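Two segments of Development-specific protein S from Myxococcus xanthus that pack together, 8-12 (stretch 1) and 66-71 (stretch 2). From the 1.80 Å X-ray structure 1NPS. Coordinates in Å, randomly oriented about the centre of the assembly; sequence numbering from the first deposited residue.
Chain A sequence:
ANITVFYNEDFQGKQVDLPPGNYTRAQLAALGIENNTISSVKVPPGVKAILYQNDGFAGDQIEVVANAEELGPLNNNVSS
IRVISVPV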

# COMPACT_ATOMS: atom_id res chain seq x y z
N ASN A 8 -2.51 3.67 10.68
CA ASN A 8 -1.98 4.94 11.20
C ASN A 8 -0.50 5.10 10.84
O ASN A 8 0.17 4.14 10.45
CB ASN A 8 -2.15 5.03 12.72
CG ASN A 8 -3.60 4.99 13.16
OD1 ASN A 8 -3.96 4.26 14.08
ND2 ASN A 8 -4.46 5.76 12.49
N GLU A 9 -0.02 6.34 10.92
CA GLU A 9 1.37 6.66 10.62
C GLU A 9 2.37 6.01 11.60
O GLU A 9 1.99 5.52 12.66
CB GLU A 9 1.57 8.19 10.59
CG GLU A 9 0.85 8.87 9.42
CD GLU A 9 1.17 10.35 9.27
OE1 GLU A 9 1.56 11.01 10.26
OE2 GLU A 9 1.02 10.87 8.14
N ASP A 10 3.64 6.00 11.22
CA ASP A 10 4.72 5.44 12.03
C ASP A 10 4.49 3.97 12.38
O ASP A 10 4.81 3.53 13.47
CB ASP A 10 4.90 6.25 13.32
CG ASP A 10 5.21 7.72 13.05
OD1 ASP A 10 5.90 8.02 12.05
OD2 ASP A 10 4.74 8.58 13.82
N PHE A 11 3.91 3.23 11.44
CA PHE A 11 3.64 1.81 11.61
C PHE A 11 2.80 1.45 12.85
O PHE A 11 3.14 0.53 13.59
CB PHE A 11 4.96 1.02 11.59
CG PHE A 11 5.97 1.53 10.57
CD1 PHE A 11 5.59 1.76 9.24
CD2 PHE A 11 7.27 1.84 10.95
CE1 PHE A 11 6.51 2.28 8.32
CE2 PHE A 11 8.19 2.36 10.02
CZ PHE A 11 7.80 2.58 8.72
N GLN A 12 1.69 2.15 13.06
CA GLN A 12 0.82 1.87 14.20
C GLN A 12 -0.55 1.42 13.72
O GLN A 12 -0.86 1.57 12.55
CB GLN A 12 0.65 3.11 15.07
CG GLN A 12 1.92 3.63 15.72
CD GLN A 12 2.12 3.06 17.10
OE1 GLN A 12 1.29 3.24 17.99
NE2 GLN A 12 3.24 2.38 17.31
N ALA A 66 10.96 1.40 0.09
CA ALA A 66 11.49 1.22 1.43
C ALA A 66 10.44 1.71 2.42
O ALA A 66 9.43 2.32 2.02
CB ALA A 66 12.77 2.02 1.60
N ASN A 67 10.67 1.45 3.70
CA ASN A 67 9.74 1.84 4.75
C ASN A 67 9.32 3.31 4.65
O ASN A 67 10.13 4.17 4.34
CB ASN A 67 10.32 1.55 6.13
CG ASN A 67 10.33 0.07 6.46
OD1 ASN A 67 9.94 -0.77 5.63
ND2 ASN A 67 10.73 -0.25 7.67
N ALA A 68 8.04 3.57 4.88
CA ALA A 68 7.49 4.93 4.81
C ALA A 68 6.55 5.14 5.98
O ALA A 68 5.44 4.61 6.00
CB ALA A 68 6.75 5.13 3.50
N GLU A 69 7.02 5.88 6.98
CA GLU A 69 6.25 6.19 8.19
C GLU A 69 5.01 7.04 7.91
O GLU A 69 4.11 7.14 8.74
CB GLU A 69 7.12 6.93 9.20
CG GLU A 69 7.48 8.36 8.76
CD GLU A 69 8.09 9.20 9.88
OE1 GLU A 69 9.30 9.04 10.14
OE2 GLU A 69 7.36 10.03 10.48
N GLU A 70 5.03 7.75 6.79
CA GLU A 70 3.91 8.59 6.40
C GLU A 70 3.81 8.63 4.88
O GLU A 70 4.77 8.27 4.18
CB GLU A 70 4.06 9.99 7.01
CG GLU A 70 5.16 10.84 6.42
CD GLU A 70 4.70 12.27 6.19
OE1 GLU A 70 3.49 12.57 6.39
OE2 GLU A 70 5.55 13.11 5.79
N LEU A 71 2.68 9.08 4.36
CA LEU A 71 2.44 9.09 2.91
C LEU A 71 2.07 10.46 2.33
O LEU A 71 1.55 10.54 1.22
CB LEU A 71 1.34 8.07 2.57
CG LEU A 71 1.65 6.60 2.87
CD1 LEU A 71 0.42 5.78 2.58
CD2 LEU A 71 2.83 6.11 2.05
O HOH W 1 0.70 9.36 5.94

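This is a small, largely solvent-accessible contact between two segments without regular helix or strand, held by one direct backbone hydrogen bond and the packing of one aromatic ring, with a water between Glu-9 and Leu-71 and two pairs of like-charged carboxylates close together.

The two segments lie far apart in sequence, the touching residues being separated by at least 56 positions, and together they bury only 310 Å². Their backbones come closest where the CA atoms of Asp-10 and Glu-69 stand 4.2 Å apart; the CA atoms of Glu-9 and Glu-70 follow at 5.3 Å. As the numbering rises on one stretch it falls on the other, so the local register runs antiparallel.

At the closest point, Asp-10 N donates to Glu-69 O across 2.8 Å, with an N-H...O angle of 174°. Short and almost linear, this is a strong hydrogen bond by geometry, and it is the only direct one between the stretches. The same carbonyl oxygen, Glu-69 O, also lies 3.3 Å from Glu-9 CB, a van der Waals approach beside the polar bond. Within stretch 1, the turn is spanned by Asn-8 N to Gln-12 O at 3.3 Å and by a weak bond from Gln-12 N to Glu-9 O at 3.4 Å. Asp-10 and Phe-11 at its tip both have positive phi, 58° and 55°.

Phe-11 supplies the main nonpolar surface, with 73 Å² covered by stretch 2. Its CB leaves sideways, but the chi1 of -40° and chi2 of -49° accompany a ring whose far end comes nearer. Phe-11 CZ reaches Asn-67 CB and Glu-69 N, each at 3.8 Å, while Phe-11 CE1 lies 3.5 Å from Ala-68 O. The ring therefore packs obliquely against a length of backbone and the Asn-67 CB, rather than against another hydrophobic side chain. Ala-68 contributes through its main chain, its CB pointing away.

The acidic side chains do not pair favourably. Asp-10 OD1 and Glu-69 OE2 approach to 2.9 Å, and Glu-9 OE2 and Glu-70 OE1 to 3.5 Å; in both cases two acceptors of like charge face each other, so the short distances are not evidence of hydrogen bonding. Glu-9 OE2 also touches Glu-70 CB at 3.4 Å. Water 1 also lies next to this carboxylate, its oxygen 2.7 Å from Glu-9 OE2, where it can act as donor, and it accepts from Leu-71 N at 2.5 Å, so it sits between the two stretches.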